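Local coordinates for protein trichothecene 15-O-acetyltransferase TRI3 (Fusarium sporotrichioides, PDB 3FOT) that acetylates the 15-hydroxyl group of trichothecene precursors such as 15-deacetylcalonectrin in the biosynthesis of T-2 toxin and related mycotoxins, at residues 224-227 with 228-231; 237-240 with 241-245; 387-390 with 391-395; 407-410 with 411-415. All coordinates share one frame; numbering follows the deposited sequence.

In the fold
Contacts 2 and 4 touch directly, and of the four only contact 4 holds a substrate-binding residue, His-414, which binds 15-deacetylcalonectrin. The loop 237-245 of contact 2 packs on the first turn of helix 406-423, where Leu-237 CD2 comes 3.5 Å from Gln-407 CG; the centres of contacts 2 and 4 are about 13 Å apart. The side chain of Leu-237 is about 12 Å from that of His-414. Contact 1 lies earlier in the same connection between helices 191-205 and 246-264, its nearest atoms about 9 Å from contact 4. Contact 3 is on helix 379-401, the helix preceding 406-423, with its centre about 25 Å from that of contact 4.

Contact 1 (224-227 with 228-231); sequences QEIK and NLSP
The backbone N of Asn-228 donates to Glu-225 O at 2.8 Å, the shorter of two successive i to i+3 bonds that wind residues 225-229 into a short 3-10 turn. In the second, Leu-229 N reaches Ile-226 O at 3.2 Å. Asn-228 lays its CB against the same Glu-225 O that its N bonds, at 3.2 Å, and its amide runs alongside the start of the Lys-227 chain, pointing the same way. The amide nitrogen ND2 donates to Phe-87 O at the end of helix 71-88, tying the turn to that helix. Leu-229 CB lies 3.4 Å from Ile-226 O, while Leu-229 CD1 and Ile-226 CG2 make a looser apolar contact at 4.5 Å beside Tyr-108 of strand 105-109. The carboxylate of Glu-225 leads away from the turn to Gly-223 N, Tyr-108 OH and Ser-110 OG. A water donates to both Lys-227 O and Leu-229 O, bridging the carbonyls where the chain leaves the turn. Lys-227 holds CG between its own N and carbonyl carbon (chi1 62°), and a bend at chi4 after an extended stretch brings NZ back to Gln-224 O, 2.7 Å away, in the carbonyl plane on a lone pair.

Contact 2 (237-240 with 241-245); sequences LKLD and INTLG
Asp-240 receives two bonds from Thr-243 on its carbonyl oxygen: Thr-243 OG1 donates to Asp-240 O at 2.6 Å, nearly along the C=O axis, and Thr-243 N donates to the same oxygen at 3.1 Å. The hydroxyl reaches it because OG1 sits between the backbone N and carbonyl carbon of Thr-243 (chi1 63°), with CG2 3.9 Å from Asp-240 CB. On the side chain of Asp-240, OD1 accepts from Asn-242 N at 3.0 Å on its anti side, 35° out of the carboxylate plane. This bond forms an Asx turn leading into the 3-10 segment 241-243, while the carbonyl of Asp-240 closes the i to i+3 turn through Thr-243 N. Ile-241 brings CG2, beside its backbone N, to Leu-237 CD1 at 3.7 Å, the two side chains crossing obliquely. Leu-239 and Leu-244 meet through their CD2 methyls at 3.9 Å. Ile-241 and Leu-244 rest on Ala-408 and Leu-237 on Gln-407, both in helix 406-423, and Leu-239 with Leu-244 reaches Phe-405 just before it. Gly-245 then takes the N-cap position of helix 246-264.

Contact 3 (387-390 with 391-395); sequences ESAC and RNIKK
Ser-388 O is held twice by Asn-392, by its backbone N at 3.0 Å and by its side-chain ND2 at 2.8 Å. The side-chain bond is nearly straight (173°) and lies within 5° of the Asn-392 amide plane, yet it meets the carbonyl from above its plane. With CG beside its backbone N (chi1 -84°), the Asn-392 amide folds back along the helix to this oxygen one turn earlier. Ile-393 covers the next carbonyl: CG1 and CD1 both lie 3.2 Å from Ala-389 O, which also accepts Ile-393 N, and CD1 continues to Ala-389 CB at 4.4 Å. Arg-391 CG lies 3.2 Å from Glu-387 O, which accepts the backbone N of Arg-391. All of this follows the i to i+4 spacing of the alpha-helix 379-401. One face of that helix packs on helix 306-321, where Ala-389 and Cys-390 meet Ala-312 and Ile-393 meets His-308 and Gln-311. Asn-392 and Ile-393 also touch Ile-365 of strand 358-365. Lys-394 turns away from the contact, its NZ bonded to Gly-303 O and set against Phe-304 in a cation-pi interaction.

Contact 4 (407-410 with 411-415); sequences QALG and LRVHN
The end of Leu-409 comes across Val-413, one turn on along the helix, at a slant, with Leu-409 CD2 4.1 Å from Val-413 CG2. Val-413 also sets both methyls close to Leu-409 O, CG2 at 3.2 Å, while its N donates to the same oxygen at 2.8 Å. Gln-407 and Leu-411 pair in the same way: the Gln-407 chain bends at chi2 (58°), bringing NE2 across Leu-411, 3.5 Å from CD2. The amide nitrogen's hydrogen bond goes outside the pair, to Gln-358 O, which probably holds the amide in this position. At Gly-410 the backbone carbonyl is the meeting point, since His-414 donates its N to Gly-410 O at 2.8 Å and the same oxygen lies obliquely to the imidazole. The ring gets there because CG lies beside the backbone N (chi1 -72°), and CG is then 3.3 Å from Gly-410 O. Arg-412 points elsewhere, extended from CG to NE; its guanidinium forms a salt bridge with Asp-249 of helix 246-264 and bonds to Leu-9 O and Pro-10 O near the N-terminus. Leu-409 and Val-413 pack on that same helix, against Lys-251 and Tyr-255. The side chain of His-414 touches Ala-360, Ala-36 and Ile-39. His-414 binds 15-deacetylcalonectrin, so this turn of helix 406-423 forms part of the substrate site of a BAHD-superfamily acetyltransferase.

Contact 1 (224-227 with 228-231)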
ATOM      1  N   GLN A 224     -24.031   9.688 -12.562  1.00 14.65           N
ATOM      2  CA  GLN A 224     -24.104  10.333 -11.260  1.00 14.67           C
ATOM      3  C   GLN A 224     -22.940  10.057 -10.309  1.00 13.22           C
ATOM      4  O   GLN A 224     -22.826  10.722  -9.291  1.00 13.10           O
ATOM      5  CB  GLN A 224     -25.417  10.007 -10.543  1.00 15.57           C
ATOM      6  CG  GLN A 224     -26.641  10.362 -11.358  1.00 18.14           C
ATOM      7  CD  GLN A 224     -27.903  10.189 -10.562  1.00 21.59           C
ATOM      8  OE1 GLN A 224     -27.880   9.632  -9.456  1.00 25.34           O
ATOM      9  NE2 GLN A 224     -29.022  10.658 -11.113  1.00 21.48           N
ATOM     10  N   GLU A 225     -22.078   9.111 -10.664  1.00 13.27           N
ATOM     11  CA  GLU A 225     -20.911   8.771  -9.829  1.00 12.22           C
ATOM     12  C   GLU A 225     -19.673   9.608 -10.165  1.00 12.36           C
ATOM     13  O   GLU A 225     -18.699   9.573  -9.438  1.00 12.76           O
ATOM     14  CB  GLU A 225     -20.559   7.283  -9.975  1.00 12.00           C
ATOM     15  CG  GLU A 225     -19.730   6.936 -11.208  1.00 11.56           C
ATOM     16  CD  GLU A 225     -20.548   6.867 -12.517  1.00 11.49           C
ATOM     17  OE1 GLU A 225     -21.735   7.265 -12.522  1.00 14.04           O
ATOM     18  OE2 GLU A 225     -20.009   6.390 -13.539  1.00 12.19           O
ATOM     19  N   ILE A 226     -19.700  10.355 -11.260  1.00 12.26           N
ATOM     20  CA  ILE A 226     -18.540  11.183 -11.638  1.00 13.12           C
ATOM     21  C   ILE A 226     -18.161  12.130 -10.502  1.00 13.75           C
ATOM     22  O   ILE A 226     -16.981  12.269 -10.169  1.00 13.60           O
ATOM     23  CB  ILE A 226     -18.780  11.903 -12.989  1.00 12.89           C
ATOM     24  CG1 ILE A 226     -18.788  10.862 -14.114  1.00 15.12           C
ATOM     25  CG2 ILE A 226     -17.711  12.976 -13.257  1.00 13.70           C
ATOM     26  CD1 ILE A 226     -19.323  11.373 -15.406  1.00 17.01           C
ATOM     27  N   LYS A 227     -19.166  12.736  -9.867  1.00 13.48           N
ATOM     28  CA  LYS A 227     -18.913  13.640  -8.750  1.00 15.20           C
ATOM     29  C   LYS A 227     -18.342  12.925  -7.508  1.00 14.77           C
ATOM     30  O   LYS A 227     -17.931  13.592  -6.548  1.00 13.46           O
ATOM     31  CB  LYS A 227     -20.188  14.387  -8.369  1.00 14.98           C
ATOM     32  CG  LYS A 227     -21.322  13.475  -7.887  1.00 16.86           C
ATOM     33  CD  LYS A 227     -22.587  14.300  -7.580  1.00 17.76           C
ATOM     34  CE  LYS A 227     -23.742  13.392  -7.189  1.00 22.83           C
ATOM     35  NZ  LYS A 227     -24.340  12.723  -8.388  1.00 22.04           N
ATOM     36  N   ASN A 228     -18.337  11.587  -7.536  1.00 13.90           N
ATOM     37  CA  ASN A 228     -17.822  10.788  -6.405  1.00 14.65           C
ATOM     38  C   ASN A 228     -16.341  10.438  -6.521  1.00 14.46           C
ATOM     39  O   ASN A 228     -15.742   9.935  -5.562  1.00 14.74           O
ATOM     40  CB  ASN A 228     -18.654   9.509  -6.211  1.00 14.10           C
ATOM     41  CG  ASN A 228     -20.058   9.794  -5.711  1.00 16.01           C
ATOM     42  OD1 ASN A 228     -20.316  10.842  -5.115  1.00 15.76           O
ATOM     43  ND2 ASN A 228     -20.958   8.832  -5.894  1.00 15.55           N
ATOM     44  N   LEU A 229     -15.764  10.665  -7.704  1.00 14.19           N
ATOM     45  CA  LEU A 229     -14.306  10.619  -7.849  1.00 13.79           C
ATOM     46  C   LEU A 229     -13.640  11.517  -6.791  1.00 14.09           C
ATOM     47  O   LEU A 229     -14.139  12.602  -6.468  1.00 13.58           O
ATOM     48  CB  LEU A 229     -13.893  11.065  -9.245  1.00 14.17           C
ATOM     49  CG  LEU A 229     -14.122  10.141 -10.436  1.00 14.03           C
ATOM     50  CD1 LEU A 229     -14.055  10.922 -11.757  1.00 12.02           C
ATOM     51  CD2 LEU A 229     -13.124   8.969 -10.452  1.00 12.82           C
ATOM     52  N   SER A 230     -12.523  11.053  -6.228  1.00 14.54           N
ATOM     53  CA  SER A 230     -11.785  11.852  -5.247  1.00 15.03           C
ATOM     54  C   SER A 230     -11.385  13.136  -5.973  1.00 14.83           C
ATOM     55  O   SER A 230     -10.980  13.098  -7.145  1.00 14.91           O
ATOM     56  CB  SER A 230     -10.540  11.093  -4.726  1.00 15.66           C
ATOM     57  OG  SER A 230     -10.938   9.995  -3.889  1.00 15.91           O
ATOM     58  N   PRO A 231     -11.516  14.283  -5.292  1.00 15.27           N
ATOM     59  CA  PRO A 231     -11.131  15.518  -5.962  1.00 15.29           C
ATOM     60  C   PRO A 231      -9.613  15.610  -6.163  1.00 15.35           C
ATOM     61  O   PRO A 231      -8.870  14.808  -5.556  1.00 14.58           O
ATOM     62  CB  PRO A 231     -11.665  16.600  -5.017  1.00 15.31           C
ATOM     63  CG  PRO A 231     -11.687  15.960  -3.670  1.00 15.75           C
ATOM     64  CD  PRO A 231     -12.025  14.516  -3.929  1.00 15.20           C
TER
HETATM   65  O   HOH W   1     -15.979  13.509  -4.687  1.00 32.06           O

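Contact 2 (237-240 with 241-245)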
ATOM      1  N   LEU A 237      -6.260  20.791  -0.581  1.00 14.75           N
ATOM      2  CA  LEU A 237      -5.398  21.102   0.560  1.00 15.07           C
ATOM      3  C   LEU A 237      -5.944  22.226   1.398  1.00 15.14           C
ATOM      4  O   LEU A 237      -6.657  23.103   0.902  1.00 14.97           O
ATOM      5  CB  LEU A 237      -3.977  21.465   0.124  1.00 15.05           C
ATOM      6  CG  LEU A 237      -3.240  20.546  -0.832  1.00 15.49           C
ATOM      7  CD1 LEU A 237      -1.983  21.241  -1.314  1.00 17.87           C
ATOM      8  CD2 LEU A 237      -2.889  19.239  -0.141  1.00 16.35           C
ATOM      9  N   LYS A 238      -5.595  22.188   2.670  1.00 15.28           N
ATOM     10  CA  LYS A 238      -5.874  23.316   3.553  1.00 16.62           C
ATOM     11  C   LYS A 238      -5.094  24.533   3.100  1.00 17.39           C
ATOM     12  O   LYS A 238      -5.630  25.648   3.103  1.00 17.45           O
ATOM     13  CB  LYS A 238      -5.476  22.981   4.979  1.00 17.69           C
ATOM     14  CG  LYS A 238      -6.314  21.875   5.600  1.00 18.88           C
ATOM     15  CD  LYS A 238      -5.734  21.536   6.959  1.00 21.86           C
ATOM     16  CE  LYS A 238      -6.679  20.685   7.757  1.00 26.16           C
ATOM     17  NZ  LYS A 238      -6.108  20.445   9.106  1.00 31.80           N
ATOM     18  N   LEU A 239      -3.839  24.305   2.713  1.00 17.58           N
ATOM     19  CA  LEU A 239      -2.911  25.380   2.335  1.00 17.94           C
ATOM     20  C   LEU A 239      -3.187  25.868   0.924  1.00 17.55           C
ATOM     21  O   LEU A 239      -3.460  25.075   0.036  1.00 16.80           O
ATOM     22  CB  LEU A 239      -1.447  24.896   2.445  1.00 17.71           C
ATOM     23  CG  LEU A 239      -0.288  25.918   2.383  1.00 19.08           C
ATOM     24  CD1 LEU A 239      -0.356  26.972   3.481  1.00 22.80           C
ATOM     25  CD2 LEU A 239       0.997  25.176   2.529  1.00 19.59           C
ATOM     26  N   ASP A 240      -3.121  27.185   0.726  1.00 17.19           N
ATOM     27  CA  ASP A 240      -3.173  27.756  -0.620  1.00 17.99           C
ATOM     28  C   ASP A 240      -1.755  27.729  -1.195  1.00 17.45           C
ATOM     29  O   ASP A 240      -0.875  28.437  -0.720  1.00 16.93           O
ATOM     30  CB  ASP A 240      -3.713  29.188  -0.540  1.00 16.97           C
ATOM     31  CG  ASP A 240      -3.796  29.874  -1.891  1.00 19.11           C
ATOM     32  OD1 ASP A 240      -3.176  29.421  -2.876  1.00 18.69           O
ATOM     33  OD2 ASP A 240      -4.510  30.894  -1.957  1.00 21.86           O
ATOM     34  N   ILE A 241      -1.512  26.919  -2.224  1.00 19.42           N
ATOM     35  CA  ILE A 241      -0.113  26.717  -2.656  1.00 18.66           C
ATOM     36  C   ILE A 241       0.503  27.946  -3.327  1.00 18.70           C
ATOM     37  O   ILE A 241       1.725  28.057  -3.390  1.00 17.87           O
ATOM     38  CB  ILE A 241       0.138  25.414  -3.477  1.00 19.58           C
ATOM     39  CG1 ILE A 241      -0.494  25.472  -4.860  1.00 21.12           C
ATOM     40  CG2 ILE A 241      -0.250  24.145  -2.688  1.00 18.10           C
ATOM     41  CD1 ILE A 241       0.539  25.572  -5.916  1.00 24.48           C
ATOM     42  N   ASN A 242      -0.340  28.877  -3.780  1.00 18.75           N
ATOM     43  CA  ASN A 242       0.161  30.169  -4.303  1.00 19.22           C
ATOM     44  C   ASN A 242       0.971  30.975  -3.303  1.00 18.54           C
ATOM     45  O   ASN A 242       1.778  31.825  -3.690  1.00 18.46           O
ATOM     46  CB  ASN A 242      -0.993  31.018  -4.824  1.00 20.17           C
ATOM     47  CG  ASN A 242      -1.667  30.382  -5.992  1.00 22.76           C
ATOM     48  OD1 ASN A 242      -2.837  29.992  -5.909  1.00 28.61           O
ATOM     49  ND2 ASN A 242      -0.926  30.212  -7.079  1.00 24.16           N
ATOM     50  N   THR A 243       0.759  30.696  -2.021  1.00 17.56           N
ATOM     51  CA  THR A 243       1.364  31.470  -0.945  1.00 16.61           C
ATOM     52  C   THR A 243       2.795  31.030  -0.662  1.00 17.03           C
ATOM     53  O   THR A 243       3.486  31.669   0.118  1.00 17.06           O
ATOM     54  CB  THR A 243       0.529  31.365   0.358  1.00 17.09           C
ATOM     55  OG1 THR A 243       0.512  30.002   0.814  1.00 16.65           O
ATOM     56  CG2 THR A 243      -0.901  31.846   0.115  1.00 14.75           C
ATOM     57  N   LEU A 244       3.225  29.926  -1.282  1.00 16.77           N
ATOM     58  CA  LEU A 244       4.554  29.349  -1.000  1.00 17.12           C
ATOM     59  C   LEU A 244       5.708  30.188  -1.551  1.00 17.42           C
ATOM     60  O   LEU A 244       5.550  30.891  -2.552  1.00 17.88           O
ATOM     61  CB  LEU A 244       4.652  27.913  -1.519  1.00 17.13           C
ATOM     62  CG  LEU A 244       3.630  26.992  -0.847  1.00 16.65           C
ATOM     63  CD1 LEU A 244       3.569  25.638  -1.564  1.00 16.12           C
ATOM     64  CD2 LEU A 244       3.938  26.804   0.631  1.00 16.93           C
ATOM     65  N   GLY A 245       6.865  30.067  -0.900  1.00 17.42           N
ATOM     66  CA  GLY A 245       8.033  30.902  -1.188  1.00 17.51           C
ATOM     67  C   GLY A 245       9.341  30.155  -0.967  1.00 17.42           C
ATOM     68  O   GLY A 245       9.432  28.938  -1.205  1.00 15.76           O
TER

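Contact 3 (387-390 with 391-395)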
ATOM      1  N   GLU A 387      16.049   2.712  22.012  1.00 11.63           N
ATOM      2  CA  GLU A 387      15.463   3.968  22.499  0.50 12.02           C
ATOM      3  C   GLU A 387      16.108   5.179  21.817  1.00 12.65           C
ATOM      4  O   GLU A 387      15.410   6.098  21.380  1.00 12.57           O
ATOM      5  CB  GLU A 387      15.572   4.078  24.024  0.50 12.10           C
ATOM      6  CG  GLU A 387      14.624   3.150  24.765  0.50 13.21           C
ATOM      7  CD  GLU A 387      14.521   3.438  26.244  0.50 14.12           C
ATOM      8  OE1 GLU A 387      14.093   2.541  26.990  0.50 14.31           O
ATOM      9  OE2 GLU A 387      14.830   4.567  26.663  0.50 16.65           O
ATOM     10  N   SER A 388      17.432   5.174  21.717  1.00 13.52           N
ATOM     11  CA  SER A 388      18.178   6.284  21.078  1.00 13.84           C
ATOM     12  C   SER A 388      17.719   6.454  19.636  1.00 13.93           C
ATOM     13  O   SER A 388      17.410   7.565  19.172  1.00 13.20           O
ATOM     14  CB  SER A 388      19.682   5.955  21.090  1.00 15.80           C
ATOM     15  OG  SER A 388      20.455   6.972  20.474  1.00 17.49           O
ATOM     16  N   ALA A 389      17.696   5.334  18.914  1.00 13.97           N
ATOM     17  CA  ALA A 389      17.281   5.346  17.521  1.00 13.23           C
ATOM     18  C   ALA A 389      15.837   5.843  17.373  1.00 13.62           C
ATOM     19  O   ALA A 389      15.572   6.699  16.528  1.00 13.29           O
ATOM     20  CB  ALA A 389      17.458   3.999  16.907  1.00 12.15           C
ATOM     21  N   CYS A 390      14.921   5.335  18.204  1.00 13.41           N
ATOM     22  CA  CYS A 390      13.518   5.818  18.189  1.00 13.78           C
ATOM     23  C   CYS A 390      13.408   7.322  18.395  1.00 14.44           C
ATOM     24  O   CYS A 390      12.613   7.974  17.738  1.00 15.60           O
ATOM     25  CB  CYS A 390      12.664   5.140  19.249  1.00 13.79           C
ATOM     26  SG  CYS A 390      12.303   3.399  18.913  1.00 14.38           S
ATOM     27  N   ARG A 391      14.190   7.875  19.319  1.00 14.65           N
ATOM     28  CA  ARG A 391      14.138   9.318  19.575  1.00 15.79           C
ATOM     29  C   ARG A 391      14.657  10.123  18.375  1.00 16.44           C
ATOM     30  O   ARG A 391      14.070  11.152  18.037  1.00 17.08           O
ATOM     31  CB  ARG A 391      14.901   9.679  20.857  1.00 15.70           C
ATOM     32  CG  ARG A 391      14.335   9.013  22.110  1.00 15.83           C
ATOM     33  CD  ARG A 391      14.893   9.605  23.426  1.00 17.95           C
ATOM     34  NE  ARG A 391      14.406   8.861  24.601  1.00 22.44           N
ATOM     35  CZ  ARG A 391      13.178   8.975  25.108  1.00 23.29           C
ATOM     36  NH1 ARG A 391      12.295   9.807  24.564  1.00 26.38           N
ATOM     37  NH2 ARG A 391      12.825   8.255  26.168  1.00 24.81           N
ATOM     38  N   ASN A 392      15.724   9.630  17.737  1.00 16.82           N
ATOM     39  CA  ASN A 392      16.258  10.169  16.469  1.00 17.22           C
ATOM     40  C   ASN A 392      15.202  10.103  15.352  1.00 16.90           C
ATOM     41  O   ASN A 392      14.983  11.069  14.611  1.00 17.35           O
ATOM     42  CB  ASN A 392      17.495   9.384  15.998  1.00 17.99           C
ATOM     43  CG  ASN A 392      18.812   9.839  16.645  1.00 20.56           C
ATOM     44  OD1 ASN A 392      19.531  10.648  16.081  1.00 24.45           O
ATOM     45  ND2 ASN A 392      19.147   9.280  17.800  1.00 24.02           N
ATOM     46  N   ILE A 393      14.554   8.949  15.221  1.00 15.38           N
ATOM     47  CA  ILE A 393      13.497   8.762  14.224  1.00 15.06           C
ATOM     48  C   ILE A 393      12.330   9.735  14.429  1.00 15.63           C
ATOM     49  O   ILE A 393      11.914  10.428  13.491  1.00 15.35           O
ATOM     50  CB  ILE A 393      13.003   7.292  14.207  1.00 13.73           C
ATOM     51  CG1 ILE A 393      14.128   6.378  13.742  1.00 14.11           C
ATOM     52  CG2 ILE A 393      11.737   7.099  13.279  1.00 15.06           C
ATOM     53  CD1 ILE A 393      14.031   4.959  14.313  1.00 13.25           C
ATOM     54  N   LYS A 394      11.807   9.796  15.648  1.00 16.60           N
ATOM     55  CA  LYS A 394      10.661  10.658  15.913  1.00 18.26           C
ATOM     56  C   LYS A 394      11.019  12.122  15.688  1.00 18.65           C
ATOM     57  O   LYS A 394      10.234  12.855  15.090  1.00 18.78           O
ATOM     58  CB  LYS A 394      10.131  10.432  17.323  1.00 18.53           C
ATOM     59  CG  LYS A 394       8.982  11.358  17.718  1.00 20.81           C
ATOM     60  CD  LYS A 394       8.454  10.993  19.082  1.00 24.75           C
ATOM     61  CE  LYS A 394       7.241  11.834  19.462  1.00 28.89           C
ATOM     62  NZ  LYS A 394       6.155  11.760  18.426  1.00 32.57           N
ATOM     63  N   LYS A 395      12.208  12.527  16.142  1.00 19.59           N
ATOM     64  CA  LYS A 395      12.699  13.896  15.960  1.00 20.98           C
ATOM     65  C   LYS A 395      12.805  14.253  14.472  1.00 21.33           C
ATOM     66  O   LYS A 395      12.373  15.342  14.074  1.00 22.08           O
ATOM     67  CB  LYS A 395      14.030  14.101  16.705  1.00 20.69           C
ATOM     68  CG  LYS A 395      14.795  15.376  16.339  1.00 23.77           C
TER

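Contact 4 (407-410 with 411-415)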
ATOM      1  N   GLN A 407       2.282  18.307   2.272  1.00 14.10           N
ATOM      2  CA  GLN A 407       1.634  17.604   1.149  1.00 13.37           C
ATOM      3  C   GLN A 407       2.004  18.240  -0.182  1.00 13.18           C
ATOM      4  O   GLN A 407       2.306  17.531  -1.144  1.00 12.75           O
ATOM      5  CB  GLN A 407       0.116  17.452   1.313  1.00 14.07           C
ATOM      6  CG  GLN A 407      -0.549  16.652   0.167  1.00 13.46           C
ATOM      7  CD  GLN A 407       0.011  15.223  -0.004  1.00 13.44           C
ATOM      8  OE1 GLN A 407       0.390  14.569   0.965  1.00 15.54           O
ATOM      9  NE2 GLN A 407       0.054  14.749  -1.246  1.00 12.72           N
ATOM     10  N   ALA A 408       2.023  19.575  -0.233  1.00 13.60           N
ATOM     11  CA  ALA A 408       2.473  20.259  -1.450  1.00 12.99           C
ATOM     12  C   ALA A 408       3.907  19.866  -1.830  1.00 12.60           C
ATOM     13  O   ALA A 408       4.231  19.717  -3.014  1.00 11.29           O
ATOM     14  CB  ALA A 408       2.362  21.805  -1.285  1.00 13.57           C
ATOM     15  N   LEU A 409       4.757  19.707  -0.820  1.00 12.41           N
ATOM     16  CA  LEU A 409       6.165  19.343  -1.033  1.00 12.25           C
ATOM     17  C   LEU A 409       6.249  17.936  -1.618  1.00 11.42           C
ATOM     18  O   LEU A 409       7.037  17.698  -2.513  1.00 11.12           O
ATOM     19  CB  LEU A 409       6.965  19.436   0.273  1.00 12.33           C
ATOM     20  CG  LEU A 409       8.431  18.980   0.302  1.00 13.36           C
ATOM     21  CD1 LEU A 409       9.293  19.794   1.299  1.00 14.67           C
ATOM     22  CD2 LEU A 409       8.500  17.489   0.682  1.00 12.92           C
ATOM     23  N   GLY A 410       5.449  17.018  -1.076  1.00 11.66           N
ATOM     24  CA  GLY A 410       5.395  15.632  -1.585  1.00 11.95           C
ATOM     25  C   GLY A 410       5.093  15.604  -3.067  1.00 11.44           C
ATOM     26  O   GLY A 410       5.772  14.936  -3.837  1.00 11.95           O
ATOM     27  N   LEU A 411       4.064  16.336  -3.474  1.00 12.22           N
ATOM     28  CA  LEU A 411       3.645  16.340  -4.867  1.00 12.59           C
ATOM     29  C   LEU A 411       4.785  16.829  -5.753  1.00 12.21           C
ATOM     30  O   LEU A 411       5.088  16.244  -6.783  1.00 12.84           O
ATOM     31  CB  LEU A 411       2.394  17.211  -5.050  1.00 12.25           C
ATOM     32  CG  LEU A 411       1.151  16.763  -4.276  1.00 12.93           C
ATOM     33  CD1 LEU A 411       0.030  17.777  -4.499  1.00 15.31           C
ATOM     34  CD2 LEU A 411       0.705  15.346  -4.661  1.00 13.48           C
ATOM     35  N   ARG A 412       5.436  17.900  -5.319  1.00 12.11           N
ATOM     36  CA  ARG A 412       6.507  18.498  -6.102  1.00 12.01           C
ATOM     37  C   ARG A 412       7.749  17.623  -6.181  1.00 11.38           C
ATOM     38  O   ARG A 412       8.331  17.433  -7.261  1.00 11.05           O
ATOM     39  CB  ARG A 412       6.844  19.888  -5.498  1.00 12.37           C
ATOM     40  CG  ARG A 412       7.723  20.706  -6.376  1.00 15.35           C
ATOM     41  CD  ARG A 412       7.897  22.084  -5.774  1.00 16.20           C
ATOM     42  NE  ARG A 412       8.790  22.910  -6.575  1.00 17.80           N
ATOM     43  CZ  ARG A 412       9.505  23.927  -6.082  1.00 19.23           C
ATOM     44  NH1 ARG A 412       9.439  24.238  -4.795  1.00 15.30           N
ATOM     45  NH2 ARG A 412      10.297  24.625  -6.878  1.00 21.40           N
ATOM     46  N   VAL A 413       8.180  17.092  -5.042  1.00 11.92           N
ATOM     47  CA  VAL A 413       9.378  16.270  -5.029  1.00 12.04           C
ATOM     48  C   VAL A 413       9.155  14.905  -5.656  1.00 12.28           C
ATOM     49  O   VAL A 413      10.084  14.342  -6.246  1.00 11.71           O
ATOM     50  CB  VAL A 413      10.037  16.119  -3.631  1.00 13.26           C
ATOM     51  CG1 VAL A 413      10.367  17.520  -3.047  1.00 12.67           C
ATOM     52  CG2 VAL A 413       9.175  15.310  -2.666  1.00 12.23           C
ATOM     53  N   HIS A 414       7.944  14.369  -5.522  1.00 12.21           N
ATOM     54  CA  HIS A 414       7.666  13.089  -6.192  1.00 12.17           C
ATOM     55  C   HIS A 414       7.545  13.263  -7.717  1.00 12.07           C
ATOM     56  O   HIS A 414       7.896  12.359  -8.482  1.00 12.61           O
ATOM     57  CB  HIS A 414       6.427  12.399  -5.607  1.00 12.47           C
ATOM     58  CG  HIS A 414       6.627  11.825  -4.239  1.00 12.76           C
ATOM     59  ND1 HIS A 414       5.591  11.675  -3.341  1.00 11.31           N
ATOM     60  CD2 HIS A 414       7.734  11.351  -3.618  1.00 12.90           C
ATOM     61  CE1 HIS A 414       6.050  11.131  -2.228  1.00 11.91           C
ATOM     62  NE2 HIS A 414       7.345  10.920  -2.372  1.00 12.24           N
ATOM     63  N   ASN A 415       7.058  14.414  -8.173  1.00 13.17           N
ATOM     64  CA  ASN A 415       7.172  14.711  -9.612  1.00 13.44           C
ATOM     65  C   ASN A 415       8.645  14.615 -10.065  1.00 14.06           C
ATOM     66  O   ASN A 415       8.979  14.006 -11.096  1.00 14.37           O
ATOM     67  CB  ASN A 415       6.638  16.096  -9.936  1.00 13.94           C
ATOM     68  CG  ASN A 415       5.124  16.161  -9.997  1.00 15.62           C
ATOM     69  OD1 ASN A 415       4.428  15.149 -10.084  1.00 14.47           O
ATOM     70  ND2 ASN A 415       4.603  17.386  -9.972  1.00 14.04           N
TER